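Local coordinates for protein 2-C-methyl-D-erythritol 2,4-cyclodiphosphate synthase (Francisella tularensis subsp. tularensis, PDB 3RE3) that probably catalyses the cyclisation of 4-diphosphocytidyl-2-C-methyl-D-erythritol 2-phosphate to 2-C-methyl-D-erythritol 2,4-cyclodiphosphate, releasing CMP, in the non-mevalonate route to isoprenoids, at residues H10-H15 / A153-C158; I100-I105 / I133-T138. All coordinates share one frame; numbering follows the deposited sequence. Where two conformers were deposited one is given.

Contact 1. Residues H10-H15 / A153-C158; sequences HGYDVH and ATHVVC. With POP (pyrophosphate 2-), chain E.
CG of His-10 stands anti to its backbone N (chi1 173°), while CG of His-155 sits anti to its own carbonyl carbon (chi1 -80°), and these two settings carry the imidazoles toward each other along one face of the sheet. They meet rim to rim: NE2 of His-10 hydrogen-bonds ND1 of His-155 at 3.0 Å, each nitrogen in the plane of the other ring, and either could be the donor. Tyr-12, on the same face, comes at His-155 differently. Its CD1 lies over one face of the imidazole, displaced toward the rim and 3.3 Å from NE2 of His-155, with the ring planes 41° apart, an oblique meeting. Beyond the phenol ring, OH of Tyr-12 reaches CB of Ala-153 at 3.7 Å, and CG2 of Val-14 closes on the same methyl.

Beneath this cluster, strands 6-16 and 151-161 run antiparallel in the sheet of a YgbB-family subunit. Gly-11 with Val-156 and Asp-13 with Thr-154 are the hydrogen-bonded pairs; N of Val-156 reaches O of Gly-11 at 2.9 Å almost straight, whereas the return bond from Gly-11 is more bent. The aromatic face is turned into the trimer: His-155 meets His-155 of both other subunits edge-to-face, and ND1 of His-10 is hydrogen-bonded to Thr-103 of the second subunit.

The other face carries Asp-13, whose side chain leads away from strand 151-161 to the bound pyrophosphate. The carboxylate lies against the bridging oxygen and the first phosphate, though the modelled approach is too tight for its bonding to be read reliably. CD2 of His-15 comes within 3.3 Å of O5 of the pyrophosphate.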
loop_
_atom_site.group_PDB
_atom_site.type_symbol
_atom_site.label_atom_id
_atom_site.label_comp_id
_atom_site.label_asym_id
_atom_site.label_seq_id
_atom_site.Cartn_x
_atom_site.Cartn_y
_atom_site.Cartn_z
ATOM N N HIS A 10 -3.004 1.872 8.083
ATOM C CA HIS A 10 -2.139 1.132 7.163
ATOM C C HIS A 10 -0.776 0.806 7.767
ATOM O O HIS A 10 -0.021 1.717 8.061
ATOM C CB HIS A 10 -1.924 1.965 5.911
ATOM C CG HIS A 10 -0.921 1.382 4.975
ATOM N ND1 HIS A 10 0.360 1.865 4.867
ATOM C CD2 HIS A 10 -1.011 0.339 4.119
ATOM C CE1 HIS A 10 1.019 1.145 3.976
ATOM N NE2 HIS A 10 0.209 0.217 3.507
ATOM N N GLY A 11 -0.460 -0.473 7.963
ATOM C CA GLY A 11 0.908 -0.871 8.243
ATOM C C GLY A 11 1.722 -1.388 7.062
ATOM O O GLY A 11 1.209 -2.033 6.160
ATOM N N TYR A 12 3.025 -1.189 7.111
ATOM C CA TYR A 12 3.907 -1.805 6.124
ATOM C C TYR A 12 5.180 -2.272 6.787
ATOM O O TYR A 12 5.907 -1.473 7.365
ATOM C CB TYR A 12 4.245 -0.833 5.005
ATOM C CG TYR A 12 5.252 -1.379 4.027
ATOM C CD1 TYR A 12 4.917 -2.406 3.169
ATOM C CD2 TYR A 12 6.546 -0.868 3.962
ATOM C CE1 TYR A 12 5.829 -2.909 2.266
ATOM C CE2 TYR A 12 7.475 -1.370 3.062
ATOM C CZ TYR A 12 7.109 -2.395 2.211
ATOM O OH TYR A 12 8.013 -2.913 1.291
ATOM N N ASP A 13 5.483 -3.551 6.677
ATOM C CA ASP A 13 6.722 -4.019 7.261
ATOM C C ASP A 13 7.611 -4.848 6.335
ATOM O O ASP A 13 7.139 -5.533 5.429
ATOM C CB ASP A 13 6.473 -4.758 8.569
ATOM C CG ASP A 13 7.716 -4.849 9.400
ATOM O OD1 ASP A 13 8.542 -3.919 9.297
ATOM O OD2 ASP A 13 7.884 -5.832 10.141
ATOM N N VAL A 14 8.913 -4.774 6.583
ATOM C CA VAL A 14 9.869 -5.573 5.823
ATOM C C VAL A 14 10.774 -6.325 6.764
ATOM O O VAL A 14 11.222 -5.783 7.763
ATOM C CB VAL A 14 10.722 -4.723 4.872
ATOM C CG1 VAL A 14 11.842 -5.573 4.282
ATOM C CG2 VAL A 14 9.858 -4.157 3.762
ATOM N N HIS A 15 11.002 -7.592 6.450
ATOM C CA HIS A 15 11.932 -8.424 7.185
ATOM C C HIS A 15 13.027 -8.896 6.252
ATOM O O HIS A 15 12.735 -9.457 5.198
ATOM C CB HIS A 15 11.229 -9.638 7.761
ATOM C CG HIS A 15 12.123 -10.498 8.589
ATOM N ND1 HIS A 15 12.230 -11.858 8.409
ATOM C CD2 HIS A 15 12.981 -10.178 9.585
ATOM C CE1 HIS A 15 13.105 -12.344 9.270
ATOM N NE2 HIS A 15 13.576 -11.345 9.995
ATOM N N ALA A 153 7.857 -8.656 2.737
ATOM C CA ALA A 153 7.135 -7.498 3.210
ATOM C C ALA A 153 5.698 -7.886 3.442
ATOM O O ALA A 153 5.228 -8.904 2.935
ATOM C CB ALA A 153 7.212 -6.381 2.202
ATOM N N THR A 154 5.006 -7.081 4.232
ATOM C CA THR A 154 3.560 -7.218 4.374
ATOM C C THR A 154 2.935 -5.846 4.404
ATOM O O THR A 154 3.490 -4.910 4.984
ATOM C CB THR A 154 3.123 -8.003 5.632
ATOM O OG1 THR A 154 3.880 -7.567 6.762
ATOM C CG2 THR A 154 3.359 -9.469 5.445
ATOM N N HIS A 155 1.795 -5.745 3.728
ATOM C CA HIS A 155 0.896 -4.607 3.822
ATOM C C HIS A 155 -0.353 -5.005 4.609
ATOM O O HIS A 155 -0.974 -6.034 4.344
ATOM C CB HIS A 155 0.461 -4.164 2.434
ATOM C CG HIS A 155 1.468 -3.325 1.713
ATOM N ND1 HIS A 155 1.492 -1.954 1.813
ATOM C CD2 HIS A 155 2.457 -3.664 0.849
ATOM C CE1 HIS A 155 2.465 -1.477 1.050
ATOM N NE2 HIS A 155 3.067 -2.495 0.463
ATOM N N VAL A 156 -0.722 -4.184 5.577
ATOM C CA VAL A 156 -1.986 -4.373 6.269
ATOM C C VAL A 156 -2.807 -3.099 6.167
ATOM O O VAL A 156 -2.275 -1.993 6.285
ATOM C CB VAL A 156 -1.799 -4.722 7.761
ATOM C CG1 VAL A 156 -3.158 -4.933 8.429
ATOM C CG2 VAL A 156 -0.941 -5.957 7.917
ATOM N N VAL A 157 -4.098 -3.267 5.917
ATOM C CA VAL A 157 -5.069 -2.202 6.114
ATOM C C VAL A 157 -6.124 -2.676 7.115
ATOM O O VAL A 157 -6.589 -3.820 7.066
ATOM C CB VAL A 157 -5.753 -1.788 4.801
ATOM C CG1 VAL A 157 -4.815 -0.967 3.948
ATOM C CG2 VAL A 157 -6.281 -3.015 4.053
ATOM N N CYS A 158 -6.489 -1.800 8.038
ATOM C CA CYS A 158 -7.577 -2.093 8.960
ATOM C C CYS A 158 -8.603 -0.991 8.879
ATOM O O CYS A 158 -8.270 0.146 8.539
ATOM C CB CYS A 158 -7.082 -2.220 10.400
ATOM S SG CYS A 158 -6.253 -0.764 10.966
HETATM P P1 POP E . 11.116 -4.149 10.637
HETATM O O1 POP E . 10.157 -3.179 11.290
HETATM O O2 POP E . 11.473 -3.635 9.260
HETATM O O3 POP E . 12.366 -4.252 11.476
HETATM O O POP E . 10.420 -5.606 10.522
HETATM P P2 POP E . 10.673 -6.825 11.557
HETATM O O4 POP E . 9.552 -7.821 11.384
HETATM O O5 POP E . 12.000 -7.497 11.282
HETATM O O6 POP E . 10.642 -6.322 12.983
#

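Contact 2. Residues I100-I105 / I133-T138; sequences IDCTII and INIKAT
Lys-136 lays its side chain across the neighbouring strand at about a right angle to that of Asp-101, while Asn-134 lies alongside Asp-101 and points the same way. The lysine starts with CG between its backbone N and carbonyl carbon (chi1 50°), and bends at chi3 and chi4 fold its ammonium back over strand 96-105. NZ of Lys-136 forms a salt bridge with OD1 of Asp-101 at 2.8 Å, the hydrogen bond within it being weak, and a hydrogen bond with OG1 of Thr-103 at 3.0 Å. The same OD1 of Asp-101 accepts ND2 of Asn-134 at 3.2 Å, on the syn side, with the donor lifted out of the carboxylate plane; carboxylate and amide planes are turned 73° apart.

This buried polar row faces another copy of the protein. OD2 of Asp-101 is hydrogen-bonded to N of His-10 of the third subunit and NZ of Lys-136 to O of that same His-10, and OD1 of Asn-134 takes the backbone N of Gly-61 there. The two strands belong to a beta-alpha-beta unit, with helix 115-126 between them in sequence, and they run parallel, their short axes 23° apart. Their ladder alternates in the usual parallel way: O of Cys-102 accepts N of Lys-136 at 2.8 Å, and N of Ile-104 returns to O of Lys-136.

On the reverse face the side chains are apolar. Those of Ile-100 and Ile-133 run alongside each other. Ile-104 crosses Ile-135 at a slant, CD1 of Ile-104 meeting CG2 of Ile-135 at 3.8 Å, and CG1 of Ile-135 rests near CB of Cys-102. Helix 115-126 covers this face through Leu-122, Met-118 and Arg-119.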
loop_
_atom_site.group_PDB
_atom_site.type_symbol
_atom_site.label_atom_id
_atom_site.label_comp_id
_atom_site.label_asym_id
_atom_site.label_seq_id
_atom_site.Cartn_x
_atom_site.Cartn_y
_atom_site.Cartn_z
ATOM N N ILE A 100 -9.939 -6.459 8.792
ATOM C CA ILE A 100 -8.525 -6.310 8.493
ATOM C C ILE A 100 -8.160 -7.047 7.220
ATOM O O ILE A 100 -8.550 -8.202 7.043
ATOM C CB ILE A 100 -7.671 -6.874 9.625
ATOM C CG1 ILE A 100 -7.865 -6.035 10.881
ATOM C CG2 ILE A 100 -6.210 -6.913 9.202
ATOM C CD1 ILE A 100 -7.314 -6.675 12.114
ATOM N N ASP A 101 -7.413 -6.380 6.341
ATOM C CA ASP A 101 -6.880 -7.031 5.141
ATOM C C ASP A 101 -5.348 -7.054 5.092
ATOM O O ASP A 101 -4.697 -6.029 5.268
ATOM C CB ASP A 101 -7.437 -6.376 3.879
ATOM C CG ASP A 101 -7.373 -7.303 2.676
ATOM O OD1 ASP A 101 -7.041 -8.491 2.863
ATOM O OD2 ASP A 101 -7.672 -6.859 1.547
ATOM N N CYS A 102 -4.771 -8.222 4.848
ATOM C CA CYS A 102 -3.310 -8.353 4.854
ATOM C C CYS A 102 -2.821 -8.917 3.544
ATOM O O CYS A 102 -3.401 -9.870 3.004
ATOM C CB CYS A 102 -2.833 -9.272 5.975
ATOM S SG CYS A 102 -3.394 -8.837 7.615
ATOM N N THR A 103 -1.755 -8.311 3.030
ATOM C CA THR A 103 -1.046 -8.852 1.882
ATOM C C THR A 103 0.415 -9.140 2.245
ATOM O O THR A 103 1.209 -8.240 2.495
ATOM C CB THR A 103 -1.126 -7.905 0.678
ATOM O OG1 THR A 103 -2.492 -7.556 0.442
ATOM C CG2 THR A 103 -0.541 -8.560 -0.573
ATOM N N ILE A 104 0.750 -10.417 2.280
ATOM C CA ILE A 104 2.125 -10.844 2.450
ATOM C C ILE A 104 2.821 -10.917 1.101
ATOM O O ILE A 104 2.342 -11.586 0.190
ATOM C CB ILE A 104 2.183 -12.224 3.096
ATOM C CG1 ILE A 104 1.448 -12.191 4.436
ATOM C CG2 ILE A 104 3.630 -12.683 3.250
ATOM C CD1 ILE A 104 1.267 -13.543 5.053
ATOM N N ILE A 105 3.940 -10.214 0.980
ATOM C CA ILE A 105 4.723 -10.226 -0.250
ATOM C C ILE A 105 6.017 -11.014 -0.081
ATOM O O ILE A 105 6.922 -10.583 0.627
ATOM C CB ILE A 105 5.047 -8.789 -0.678
ATOM C CG1 ILE A 105 3.767 -7.948 -0.615
ATOM C CG2 ILE A 105 5.710 -8.777 -2.058
ATOM C CD1 ILE A 105 3.926 -6.543 -1.083
ATOM N N ILE A 133 -10.785 -10.920 9.333
ATOM C CA ILE A 133 -9.366 -10.716 8.990
ATOM C C ILE A 133 -8.861 -11.553 7.815
ATOM O O ILE A 133 -8.739 -12.768 7.898
ATOM C CB ILE A 133 -8.404 -10.898 10.185
ATOM C CG1 ILE A 133 -6.970 -10.952 9.664
ATOM C CG2 ILE A 133 -8.719 -12.168 10.970
ATOM C CD1 ILE A 133 -5.920 -10.692 10.735
ATOM N N ASN A 134 -8.538 -10.877 6.728
ATOM C CA ASN A 134 -8.145 -11.542 5.506
ATOM C C ASN A 134 -6.641 -11.468 5.351
ATOM O O ASN A 134 -6.038 -10.417 5.578
ATOM C CB ASN A 134 -8.814 -10.859 4.320
ATOM C CG ASN A 134 -8.832 -11.717 3.104
ATOM O OD1 ASN A 134 -9.718 -12.553 2.943
ATOM N ND2 ASN A 134 -7.844 -11.531 2.231
ATOM N N ILE A 135 -6.044 -12.590 4.960
ATOM C CA ILE A 135 -4.606 -12.683 4.728
ATOM C C ILE A 135 -4.392 -13.324 3.377
ATOM O O ILE A 135 -4.765 -14.484 3.166
ATOM C CB ILE A 135 -3.929 -13.607 5.761
ATOM C CG1 ILE A 135 -4.094 -13.080 7.192
ATOM C CG2 ILE A 135 -2.488 -13.769 5.434
ATOM C CD1 ILE A 135 -3.624 -14.072 8.243
ATOM N N LYS A 136 -3.791 -12.578 2.457
ATOM C CA LYS A 136 -3.425 -13.146 1.158
ATOM C C LYS A 136 -1.918 -13.021 0.901
ATOM O O LYS A 136 -1.254 -12.170 1.480
ATOM C CB LYS A 136 -4.227 -12.497 0.029
ATOM C CG LYS A 136 -4.214 -10.989 0.068
ATOM C CD LYS A 136 -5.098 -10.411 -1.002
ATOM C CE LYS A 136 -6.049 -9.425 -0.396
ATOM N NZ LYS A 136 -5.334 -8.584 0.606
ATOM N N ALA A 137 -1.377 -13.875 0.040
ATOM C CA ALA A 137 0.057 -13.815 -0.265
ATOM C C ALA A 137 0.298 -13.699 -1.764
ATOM O O ALA A 137 -0.274 -14.460 -2.546
ATOM C CB ALA A 137 0.770 -15.026 0.302
ATOM N N THR A 138 1.130 -12.741 -2.167
ATOM C CA THR A 138 1.522 -12.637 -3.574
ATOM C C THR A 138 3.057 -12.612 -3.727
ATOM O O THR A 138 3.794 -12.606 -2.744
ATOM C CB THR A 138 0.871 -11.400 -4.265
ATOM O OG1 THR A 138 0.972 -11.506 -5.696
ATOM C CG2 THR A 138 1.502 -10.096 -3.790
#

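In the fold
Both contacts belong to one four-stranded mixed sheet, ordered 6-16, 151-161, 96-105, 133-138, with contact 1 and contact 2 at its two sides and their centres 9 Å apart. The seam between them is the antiparallel pairing of 151-161 with 96-105, where N of Ile-105 lies 2.7 Å from O of Ala-153, a probable hydrogen bond. Both strands of contact 2 come between the two strands of contact 1 in the chain. In the trimer strand 6-16 of one subunit packs on strands 96-105 and 133-138 of another, so contact 1 of one copy faces contact 2 of the next. Asp-13 and Thr-138 also pack together across that boundary, beside bound pyrophosphate, consistent with active sites between subunits.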